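Local coordinates for UDP-L-Rhamnose Synthase (Acanthamoeba polyphaga mimivirus, PDB 7JID), which probably makes UDP-L-rhamnose by NADPH-dependent reduction of a UDP-linked 4-keto-6-deoxy sugar, with a Rossmann fold of the RmlD family, at residues 56-64 and 81-90; 213-222 and 266-277. All coordinates share one frame; numbering follows the deposited sequence.

Contact 1. Residues 56-64 and 81-90; sequences MSFIGRTHG and ENVKDNLYGP. With NAP (NADP nicotinamide-adenine-dinucleotide phosphate), chain D.
Arg61 lays its guanidinium edge against the carboxylate of Asp85, Arg61 NE meeting Asp85 OD2 at 2.7 Å while NH1 reaches that same oxygen from the same face of the carboxylate plane. This salt bridge joins the loop after strand 54-57 of the Rossmann fold to helix 79-99, at the NADP pocket. Arg61 CG lies anti to the backbone N (chi1 -170°), and the chain then bends at chi2 and chi3, which brings the guanidinium round so that Arg61 NH1 also donates to phosphate oxygen O3X of NADP at 2.8 Å, nearly straight. Asp85 divides its carboxylate between two partners: OD2 serves the arginine, and Asp85 OD1 accepts from adenine N6A of NADP at 2.9 Å. Glu81 adds opposite charge nearby, although its OE1 is bonded to Tyr72. Ile59 turns CG2 against the adenine, while its CD1 packs on Pro90 CD of the helix. Buried Asn86 holds the loop backbone at Arg61 with both ends of its amide, OD1 taking the N-H and ND2 giving to the carbonyl O. The other hydrogen of Asn86 ND2 goes to Asn82 OD1 at 2.8 Å, in an almost linear bond that helps fix the amide's rotation.

Contact 2. Residues 213-222 and 266-277; sequences TFNFTNPGLV and KLQSLYPDVPDI. With EDO (1,2-ethanediol), chain E.
Strand 213-215 and helix 266-270 run almost perpendicular, at 92° with their axes 8.3 Å apart, and farther along, the two segments are tied by a backbone hydrogen bond from Ile277 N to Pro219 O at 2.8 Å. At the strand, Lys266 stretches fully extended across one face of the Phe214 ring, a cation-pi contact with Lys266 NZ 4.3 Å from the ring centroid and CE also over the face as a CH-pi donor. Lys266 NZ ends in a hydrogen bond to Thr213 O at 2.8 Å, so the ring face and the carbonyl probably both help to stabilise its positive charge. Leu270 CD1 approaches the same ring obliquely, while Leu267 sends both methyls to Phe216. A water bridges Asn215 O and Leu267 N. Strand 212-215 is the outermost on this side of the parallel Rossmann sheet, and the helix packs beside it together with Met205 and Met198 of helix 195-207. Beyond the strand, Asn218 ND2 donates to Pro275 O at 2.9 Å; its second partner is Gln197, and OD1 takes the N-H of Ile194, so this buried amide is held from both ends. Pro219 sits between Gln268 and Val274, with CG on the glutamine amide carbon and CD on Val274 CG1. Asp276 takes the N-cap position of helix 277-287, its side chain capping a backbone N, and OD2 also bonds Thr279 OG1. Ile277 CG1, anti to the backbone N (chi1 -176°), packs tightly on Val222 CG1 at 3.5 Å.

Contact 1 closes before contact 2 opens along the chain, and the two lie on opposite sides of its centre, their own centres about 25 Å apart and nearest atoms about 9 Å apart without touching. Both reach the same six-stranded parallel sheet: strand 54-57 occupies an inner position, strand 212-215 an outer edge, with strands 103-109 and 157-162 between them. Helix 79-99 contributes to the cofactor pocket, whereas helices 265-270 and 277-287 come from the end of the chain and pack against the edge strand and the loop after it. Contact 1 forms part of the NADP site; contact 2 instead joins the C-terminal region to the sheet, with the side chain of Thr217 about 8 Å from the bound UDP-rhamnose.

Contact 1. Residues 56-64 and 81-90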
loop_
_atom_site.group_PDB
_atom_site.type_symbol
_atom_site.label_atom_id
_atom_site.label_comp_id
_atom_site.label_asym_id
_atom_site.label_seq_id
_atom_site.Cartn_x
_atom_site.Cartn_y
_atom_site.Cartn_z
ATOM N N MET A 56 19.583 2.329 -7.386
ATOM C CA MET A 56 18.506 3.170 -7.983
ATOM C C MET A 56 17.325 2.294 -8.360
ATOM O O MET A 56 17.509 1.164 -8.801
ATOM C CB MET A 56 18.980 3.957 -9.205
ATOM C CG MET A 56 20.331 4.662 -9.015
ATOM S SD MET A 56 20.776 5.779 -10.383
ATOM C CE MET A 56 19.883 7.230 -9.825
ATOM N N SER A 57 16.141 2.871 -8.212
ATOM C CA SER A 57 14.845 2.234 -8.504
ATOM C C SER A 57 14.158 2.989 -9.653
ATOM O O SER A 57 13.708 4.139 -9.445
ATOM C CB SER A 57 13.953 2.181 -7.301
ATOM O OG SER A 57 12.709 1.568 -7.652
ATOM N N PHE A 58 14.017 2.316 -10.781
ATOM C CA PHE A 58 13.227 2.776 -11.951
ATOM C C PHE A 58 12.113 1.795 -12.238
ATOM O O PHE A 58 11.925 1.448 -13.405
ATOM C CB PHE A 58 14.141 3.029 -13.143
ATOM C CG PHE A 58 15.254 3.979 -12.812
ATOM C CD1 PHE A 58 14.977 5.283 -12.451
ATOM C CD2 PHE A 58 16.571 3.541 -12.743
ATOM C CE1 PHE A 58 15.978 6.167 -12.079
ATOM C CE2 PHE A 58 17.576 4.437 -12.405
ATOM C CZ PHE A 58 17.281 5.724 -12.036
ATOM N N ILE A 59 11.444 1.343 -11.184
ATOM C CA ILE A 59 10.446 0.256 -11.317
ATOM C C ILE A 59 9.054 0.860 -11.147
ATOM O O ILE A 59 8.862 1.864 -10.430
ATOM C CB ILE A 59 10.652 -0.916 -10.348
ATOM C CG1 ILE A 59 10.338 -0.506 -8.907
ATOM C CG2 ILE A 59 12.052 -1.502 -10.522
ATOM C CD1 ILE A 59 10.465 -1.605 -7.881
ATOM N N GLY A 60 8.095 0.111 -11.661
ATOM C CA GLY A 60 6.667 0.354 -11.406
ATOM C C GLY A 60 5.812 -0.338 -12.431
ATOM O O GLY A 60 6.352 -0.958 -13.366
ATOM N N ARG A 61 4.513 -0.215 -12.256
ATOM C CA ARG A 61 3.538 -0.879 -13.140
ATOM C C ARG A 61 2.609 0.206 -13.650
ATOM O O ARG A 61 1.871 0.765 -12.850
ATOM C CB ARG A 61 2.845 -2.034 -12.418
ATOM C CG ARG A 61 2.001 -2.902 -13.337
ATOM C CD ARG A 61 2.797 -3.756 -14.308
ATOM N NE ARG A 61 3.987 -4.302 -13.679
ATOM C CZ ARG A 61 5.050 -4.779 -14.302
ATOM N NH1 ARG A 61 6.105 -5.182 -13.608
ATOM N NH2 ARG A 61 5.086 -4.831 -15.627
ATOM N N THR A 62 2.766 0.569 -14.919
ATOM C CA THR A 62 2.197 1.836 -15.465
ATOM C C THR A 62 1.522 1.627 -16.816
ATOM O O THR A 62 1.030 2.634 -17.371
ATOM C CB THR A 62 3.257 2.918 -15.595
ATOM O OG1 THR A 62 4.248 2.490 -16.547
ATOM C CG2 THR A 62 3.828 3.278 -14.236
ATOM N N HIS A 63 1.513 0.390 -17.277
ATOM C CA HIS A 63 0.951 -0.036 -18.590
ATOM C C HIS A 63 1.062 -1.544 -18.632
ATOM O O HIS A 63 1.873 -2.129 -17.866
ATOM C CB HIS A 63 1.721 0.569 -19.783
ATOM C CG HIS A 63 3.160 0.193 -19.801
ATOM N ND1 HIS A 63 3.664 -0.823 -20.614
ATOM C CD2 HIS A 63 4.202 0.663 -19.091
ATOM C CE1 HIS A 63 4.958 -0.945 -20.390
ATOM N NE2 HIS A 63 5.313 -0.066 -19.437
ATOM N N GLY A 64 0.434 -2.139 -19.620
ATOM C CA GLY A 64 0.523 -3.594 -19.786
ATOM C C GLY A 64 -0.363 -4.015 -20.935
ATOM O O GLY A 64 -0.812 -3.167 -21.707
ATOM N N GLU A 81 -0.887 -6.215 -8.623
ATOM C CA GLU A 81 0.309 -5.756 -9.382
ATOM C C GLU A 81 0.620 -4.306 -9.019
ATOM O O GLU A 81 1.771 -3.974 -8.841
ATOM C CB GLU A 81 0.083 -5.843 -10.881
ATOM C CG GLU A 81 -0.211 -7.245 -11.345
ATOM C CD GLU A 81 -0.352 -7.329 -12.852
ATOM O OE1 GLU A 81 0.046 -6.373 -13.550
ATOM O OE2 GLU A 81 -0.788 -8.397 -13.321
ATOM N N ASN A 82 -0.413 -3.485 -8.878
ATOM C CA ASN A 82 -0.285 -2.064 -8.512
ATOM C C ASN A 82 0.471 -1.997 -7.177
ATOM O O ASN A 82 1.514 -1.339 -7.113
ATOM C CB ASN A 82 -1.672 -1.431 -8.457
ATOM C CG ASN A 82 -1.642 0.078 -8.311
ATOM O OD1 ASN A 82 -0.571 0.681 -8.261
ATOM N ND2 ASN A 82 -2.818 0.711 -8.310
ATOM N N VAL A 83 -0.045 -2.626 -6.117
ATOM C CA VAL A 83 0.618 -2.433 -4.797
ATOM C C VAL A 83 2.001 -3.087 -4.851
ATOM O O VAL A 83 2.941 -2.539 -4.283
ATOM C CB VAL A 83 -0.262 -2.988 -3.667
ATOM C CG1 VAL A 83 0.422 -2.772 -2.330
ATOM C CG2 VAL A 83 -1.601 -2.268 -3.687
ATOM N N LYS A 84 2.127 -4.247 -5.503
ATOM C CA LYS A 84 3.407 -4.993 -5.542
ATOM C C LYS A 84 4.493 -4.072 -6.134
ATOM O O LYS A 84 5.628 -3.972 -5.558
ATOM C CB LYS A 84 3.273 -6.237 -6.424
ATOM C CG LYS A 84 4.557 -7.052 -6.546
ATOM C CD LYS A 84 4.580 -8.039 -7.701
ATOM C CE LYS A 84 3.424 -8.993 -7.696
ATOM N NZ LYS A 84 3.402 -9.644 -9.034
ATOM N N ASP A 85 4.251 -3.506 -7.313
ATOM C CA ASP A 85 5.313 -2.847 -8.088
ATOM C C ASP A 85 5.434 -1.388 -7.692
ATOM O O ASP A 85 6.520 -0.834 -7.873
ATOM C CB ASP A 85 5.090 -3.060 -9.588
ATOM C CG ASP A 85 5.154 -4.517 -10.028
ATOM O OD1 ASP A 85 5.813 -5.340 -9.344
ATOM O OD2 ASP A 85 4.544 -4.833 -11.099
ATOM N N ASN A 86 4.320 -0.743 -7.307
ATOM C CA ASN A 86 4.262 0.723 -7.157
ATOM C C ASN A 86 4.364 1.121 -5.679
ATOM O O ASN A 86 4.489 2.337 -5.453
ATOM C CB ASN A 86 2.973 1.295 -7.756
ATOM C CG ASN A 86 2.958 1.148 -9.252
ATOM O OD1 ASN A 86 3.997 1.269 -9.893
ATOM N ND2 ASN A 86 1.750 1.044 -9.832
ATOM N N LEU A 87 4.299 0.156 -4.742
ATOM C CA LEU A 87 4.485 0.473 -3.308
ATOM C C LEU A 87 5.394 -0.568 -2.670
ATOM O O LEU A 87 6.438 -0.183 -2.071
ATOM C CB LEU A 87 3.116 0.547 -2.632
ATOM C CG LEU A 87 3.116 1.058 -1.196
ATOM C CD1 LEU A 87 1.781 1.713 -0.903
ATOM C CD2 LEU A 87 3.400 -0.073 -0.216
ATOM N N TYR A 88 4.968 -1.834 -2.616
ATOM C CA TYR A 88 5.722 -2.841 -1.845
ATOM C C TYR A 88 7.182 -2.946 -2.291
ATOM O O TYR A 88 8.094 -2.903 -1.390
ATOM C CB TYR A 88 5.016 -4.196 -1.836
ATOM C CG TYR A 88 5.683 -5.194 -0.918
ATOM C CD1 TYR A 88 5.623 -5.039 0.462
ATOM C CD2 TYR A 88 6.482 -6.193 -1.417
ATOM C CE1 TYR A 88 6.270 -5.913 1.319
ATOM C CE2 TYR A 88 7.136 -7.085 -0.566
ATOM C CZ TYR A 88 7.058 -6.923 0.810
ATOM O OH TYR A 88 7.759 -7.749 1.640
ATOM N N GLY A 89 7.468 -3.174 -3.577
ATOM C CA GLY A 89 8.845 -3.297 -4.091
ATOM C C GLY A 89 9.686 -2.095 -3.665
ATOM O O GLY A 89 10.769 -2.259 -3.086
ATOM N N PRO A 90 9.245 -0.851 -3.948
ATOM C CA PRO A 90 10.004 0.326 -3.520
ATOM C C PRO A 90 10.260 0.360 -2.000
ATOM O O PRO A 90 11.340 0.747 -1.614
ATOM C CB PRO A 90 9.084 1.483 -3.990
ATOM C CG PRO A 90 8.453 0.921 -5.251
ATOM C CD PRO A 90 8.112 -0.512 -4.854
HETATM P PA NAP D . 8.874 0.920 -17.843
HETATM O O1A NAP D . 9.536 1.055 -19.195
HETATM O O2A NAP D . 7.637 0.084 -17.725
HETATM O O5B NAP D . 10.043 0.377 -16.923
HETATM C C5B NAP D . 9.754 -0.199 -15.649
HETATM C C4B NAP D . 10.697 -1.323 -15.249
HETATM O O4B NAP D . 10.467 -1.740 -13.911
HETATM C C3B NAP D . 10.466 -2.512 -16.173
HETATM O O3B NAP D . 11.800 -2.854 -16.617
HETATM C C2B NAP D . 9.877 -3.552 -15.229
HETATM O O2B NAP D . 10.413 -4.801 -15.545
HETATM C C1B NAP D . 10.407 -3.151 -13.853
HETATM N N9A NAP D . 9.690 -3.602 -12.676
HETATM C C8A NAP D . 8.422 -3.370 -12.370
HETATM N N7A NAP D . 8.119 -3.901 -11.183
HETATM C C5A NAP D . 9.227 -4.500 -10.726
HETATM C C6A NAP D . 9.531 -5.251 -9.571
HETATM N N6A NAP D . 8.592 -5.456 -8.677
HETATM N N1A NAP D . 10.816 -5.738 -9.470
HETATM C C2A NAP D . 11.724 -5.471 -10.419
HETATM N N3A NAP D . 11.523 -4.782 -11.554
HETATM C C4A NAP D . 10.268 -4.276 -11.705
HETATM O O3 NAP D . 8.477 2.307 -17.127
HETATM P PN NAP D . 9.365 3.666 -17.057
HETATM O O1N NAP D . 8.402 4.651 -17.699
HETATM O O2N NAP D . 10.795 3.529 -17.375
HETATM O O5D NAP D . 9.202 3.999 -15.518
HETATM C C5D NAP D . 10.052 3.714 -14.415
HETATM C C4D NAP D . 9.200 3.846 -13.118
HETATM O O4D NAP D . 9.781 4.836 -12.329
HETATM C C3D NAP D . 7.818 4.343 -13.485
HETATM O O3D NAP D . 6.867 4.273 -12.357
HETATM C C2D NAP D . 8.342 5.725 -13.943
HETATM O O2D NAP D . 7.415 6.807 -14.108
HETATM C C1D NAP D . 9.340 6.084 -12.874
HETATM P P2B NAP D . 9.477 -6.019 -15.943
HETATM O O1X NAP D . 9.039 -5.854 -17.334
HETATM O O2X NAP D . 10.562 -7.108 -15.839
HETATM O O3X NAP D . 8.300 -6.233 -14.985
HETATM O O HOH W 1 7.375 1.876 -8.134
#

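Contact 2. Residues 213-222 and 266-277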
loop_
_atom_site.group_PDB
_atom_site.type_symbol
_atom_site.label_atom_id
_atom_site.label_comp_id
_atom_site.label_asym_id
_atom_site.label_seq_id
_atom_site.Cartn_x
_atom_site.Cartn_y
_atom_site.Cartn_z
ATOM N N THR A 213 12.847 14.225 -0.284
ATOM C CA THR A 213 11.881 14.350 -1.399
ATOM C C THR A 213 12.247 15.600 -2.209
ATOM O O THR A 213 12.500 16.655 -1.623
ATOM C CB THR A 213 10.448 14.380 -0.891
ATOM O OG1 THR A 213 10.193 13.095 -0.316
ATOM C CG2 THR A 213 9.433 14.635 -1.977
ATOM N N PHE A 214 12.200 15.499 -3.532
ATOM C CA PHE A 214 12.333 16.658 -4.454
ATOM C C PHE A 214 11.269 16.543 -5.525
ATOM O O PHE A 214 11.251 15.546 -6.281
ATOM C CB PHE A 214 13.699 16.730 -5.106
ATOM C CG PHE A 214 14.824 17.108 -4.172
ATOM C CD1 PHE A 214 15.381 18.382 -4.229
ATOM C CD2 PHE A 214 15.396 16.158 -3.344
ATOM C CE1 PHE A 214 16.457 18.702 -3.401
ATOM C CE2 PHE A 214 16.441 16.499 -2.485
ATOM C CZ PHE A 214 16.995 17.762 -2.559
ATOM N N ASN A 215 10.519 17.609 -5.714
ATOM C CA ASN A 215 9.767 17.835 -6.970
ATOM C C ASN A 215 10.807 17.927 -8.086
ATOM O O ASN A 215 11.790 18.649 -7.952
ATOM C CB ASN A 215 8.887 19.079 -6.829
ATOM C CG ASN A 215 7.718 18.874 -5.912
ATOM O OD1 ASN A 215 7.243 17.757 -5.702
ATOM N ND2 ASN A 215 7.263 19.966 -5.287
ATOM N N PHE A 216 10.612 17.165 -9.144
ATOM C CA PHE A 216 11.665 16.872 -10.125
ATOM C C PHE A 216 11.074 17.055 -11.521
ATOM O O PHE A 216 11.231 16.206 -12.392
ATOM C CB PHE A 216 12.269 15.504 -9.869
ATOM C CG PHE A 216 13.690 15.472 -10.332
ATOM C CD1 PHE A 216 14.673 16.125 -9.613
ATOM C CD2 PHE A 216 14.042 14.695 -11.412
ATOM C CE1 PHE A 216 15.998 16.038 -10.043
ATOM C CE2 PHE A 216 15.352 14.642 -11.854
ATOM C CZ PHE A 216 16.325 15.289 -11.132
ATOM N N THR A 217 10.470 18.220 -11.703
ATOM C CA THR A 217 9.993 18.726 -13.004
ATOM C C THR A 217 10.784 19.985 -13.382
ATOM O O THR A 217 11.308 20.684 -12.489
ATOM C CB THR A 217 8.492 19.010 -12.939
ATOM O OG1 THR A 217 8.296 19.822 -11.784
ATOM C CG2 THR A 217 7.657 17.746 -12.849
ATOM N N ASN A 218 10.840 20.320 -14.669
ATOM C CA ASN A 218 11.415 21.610 -15.119
ATOM C C ASN A 218 10.561 22.716 -14.518
ATOM O O ASN A 218 9.340 22.547 -14.344
ATOM C CB ASN A 218 11.429 21.767 -16.633
ATOM C CG ASN A 218 12.363 20.837 -17.391
ATOM O OD1 ASN A 218 12.153 19.624 -17.454
ATOM N ND2 ASN A 218 13.415 21.431 -17.948
ATOM N N PRO A 219 11.180 23.826 -14.106
ATOM C CA PRO A 219 10.391 24.921 -13.543
ATOM C C PRO A 219 9.256 25.368 -14.478
ATOM O O PRO A 219 9.466 25.437 -15.708
ATOM C CB PRO A 219 11.416 26.009 -13.304
ATOM C CG PRO A 219 12.653 25.227 -12.984
ATOM C CD PRO A 219 12.639 24.029 -13.951
ATOM N N GLY A 220 8.103 25.674 -13.883
ATOM C CA GLY A 220 6.977 26.269 -14.611
ATOM C C GLY A 220 6.050 25.253 -15.257
ATOM O O GLY A 220 6.117 24.037 -15.000
ATOM N N LEU A 221 5.074 25.792 -15.975
ATOM C CA LEU A 221 3.951 25.055 -16.580
ATOM C C LEU A 221 3.961 25.147 -18.082
ATOM O O LEU A 221 4.296 26.217 -18.631
ATOM C CB LEU A 221 2.657 25.678 -16.045
ATOM C CG LEU A 221 2.366 25.491 -14.565
ATOM C CD1 LEU A 221 1.134 26.316 -14.179
ATOM C CD2 LEU A 221 2.212 24.004 -14.213
ATOM N N VAL A 222 3.573 24.069 -18.731
ATOM C CA VAL A 222 3.337 24.029 -20.180
ATOM C C VAL A 222 2.066 23.236 -20.405
ATOM O O VAL A 222 1.758 22.295 -19.653
ATOM C CB VAL A 222 4.532 23.436 -20.942
ATOM C CG1 VAL A 222 4.691 21.940 -20.668
ATOM C CG2 VAL A 222 4.452 23.793 -22.414
ATOM N N LYS A 266 12.914 24.001 -4.148
ATOM C CA LYS A 266 13.916 23.169 -3.455
ATOM C C LYS A 266 14.972 22.706 -4.462
ATOM O O LYS A 266 16.158 22.830 -4.165
ATOM C CB LYS A 266 13.269 21.991 -2.733
ATOM C CG LYS A 266 14.253 21.204 -1.873
ATOM C CD LYS A 266 13.596 20.023 -1.237
ATOM C CE LYS A 266 14.525 19.260 -0.319
ATOM N NZ LYS A 266 13.872 18.110 0.336
ATOM N N LEU A 267 14.570 22.140 -5.606
ATOM C CA LEU A 267 15.519 21.672 -6.634
ATOM C C LEU A 267 16.291 22.894 -7.149
ATOM O O LEU A 267 17.490 22.750 -7.415
ATOM C CB LEU A 267 14.775 20.994 -7.782
ATOM C CG LEU A 267 15.689 20.370 -8.837
ATOM C CD1 LEU A 267 16.545 19.257 -8.248
ATOM C CD2 LEU A 267 14.866 19.900 -10.004
ATOM N N GLN A 268 15.600 24.016 -7.401
ATOM C CA GLN A 268 16.257 25.218 -7.998
ATOM C C GLN A 268 17.359 25.752 -7.075
ATOM O O GLN A 268 18.293 26.368 -7.626
ATOM C CB GLN A 268 15.210 26.269 -8.346
ATOM C CG GLN A 268 14.365 25.866 -9.549
ATOM C CD GLN A 268 13.351 26.936 -9.883
ATOM O OE1 GLN A 268 12.124 26.781 -9.734
ATOM N NE2 GLN A 268 13.878 28.059 -10.345
ATOM N N SER A 269 17.242 25.544 -5.757
ATOM C CA SER A 269 18.248 25.982 -4.749
ATOM C C SER A 269 19.558 25.245 -5.000
ATOM O O SER A 269 20.615 25.812 -4.669
ATOM C CB SER A 269 17.787 25.795 -3.345
ATOM O OG SER A 269 17.706 24.403 -2.987
ATOM N N LEU A 270 19.502 24.049 -5.583
ATOM C CA LEU A 270 20.706 23.208 -5.813
ATOM C C LEU A 270 21.118 23.250 -7.277
ATOM O O LEU A 270 22.321 23.077 -7.565
ATOM C CB LEU A 270 20.408 21.775 -5.348
ATOM C CG LEU A 270 20.085 21.590 -3.878
ATOM C CD1 LEU A 270 19.935 20.087 -3.561
ATOM C CD2 LEU A 270 21.132 22.241 -2.968
ATOM N N TYR A 271 20.164 23.394 -8.190
ATOM C CA TYR A 271 20.401 23.271 -9.641
ATOM C C TYR A 271 19.689 24.430 -10.302
ATOM O O TYR A 271 18.610 24.255 -10.859
ATOM C CB TYR A 271 19.929 21.907 -10.135
ATOM C CG TYR A 271 20.725 20.794 -9.524
ATOM C CD1 TYR A 271 21.968 20.445 -10.020
ATOM C CD2 TYR A 271 20.226 20.083 -8.445
ATOM C CE1 TYR A 271 22.689 19.410 -9.460
ATOM C CE2 TYR A 271 20.955 19.067 -7.845
ATOM C CZ TYR A 271 22.197 18.740 -8.347
ATOM O OH TYR A 271 22.884 17.699 -7.777
ATOM N N PRO A 272 20.269 25.646 -10.228
ATOM C CA PRO A 272 19.619 26.823 -10.813
ATOM C C PRO A 272 19.618 26.875 -12.352
ATOM O O PRO A 272 18.891 27.687 -12.869
ATOM C CB PRO A 272 20.404 27.976 -10.157
ATOM C CG PRO A 272 21.780 27.382 -9.959
ATOM C CD PRO A 272 21.500 25.969 -9.479
ATOM N N ASP A 273 20.332 26.022 -13.076
ATOM C CA ASP A 273 20.427 26.141 -14.554
ATOM C C ASP A 273 19.423 25.201 -15.231
ATOM O O ASP A 273 19.465 25.112 -16.468
ATOM C CB ASP A 273 21.849 25.881 -15.078
ATOM C CG ASP A 273 22.891 26.831 -14.501
ATOM O OD1 ASP A 273 22.498 27.902 -13.940
ATOM O OD2 ASP A 273 24.078 26.470 -14.578
ATOM N N VAL A 274 18.599 24.448 -14.474
ATOM C CA VAL A 274 17.568 23.609 -15.139
ATOM C C VAL A 274 16.645 24.572 -15.865
ATOM O O VAL A 274 16.062 25.427 -15.218
ATOM C CB VAL A 274 16.738 22.760 -14.157
ATOM C CG1 VAL A 274 15.682 21.941 -14.901
ATOM C CG2 VAL A 274 17.639 21.856 -13.318
ATOM N N PRO A 275 16.454 24.409 -17.183
ATOM C CA PRO A 275 15.663 25.343 -17.985
ATOM C C PRO A 275 14.184 25.335 -17.569
ATOM O O PRO A 275 13.661 24.260 -17.247
ATOM C CB PRO A 275 15.779 24.808 -19.410
ATOM C CG PRO A 275 17.087 24.035 -19.404
ATOM C CD PRO A 275 17.141 23.411 -18.033
ATOM N N ASP A 276 13.527 26.494 -17.602
ATOM C CA ASP A 276 12.047 26.496 -17.493
ATOM C C ASP A 276 11.512 25.571 -18.584
ATOM O O ASP A 276 12.170 25.318 -19.632
ATOM C CB ASP A 276 11.462 27.891 -17.600
ATOM C CG ASP A 276 11.522 28.389 -19.020
ATOM O OD1 ASP A 276 10.619 28.026 -19.788
ATOM O OD2 ASP A 276 12.478 29.162 -19.378
ATOM N N ILE A 277 10.352 24.967 -18.321
ATOM C CA ILE A 277 9.773 23.922 -19.186
ATOM C C ILE A 277 9.566 24.431 -20.632
ATOM O O ILE A 277 9.727 23.648 -21.590
ATOM C CB ILE A 277 8.466 23.377 -18.565
ATOM C CG1 ILE A 277 7.888 22.224 -19.363
ATOM C CG2 ILE A 277 7.419 24.465 -18.373
ATOM C CD1 ILE A 277 8.826 21.052 -19.489
HETATM C C1 EDO E . 21.597 21.585 -14.018
HETATM O O1 EDO E . 21.061 21.906 -15.294
HETATM C C2 EDO E . 22.462 22.619 -13.394
HETATM O O2 EDO E . 21.829 23.581 -12.551
HETATM O O HOH W 2 11.954 20.877 -6.085
#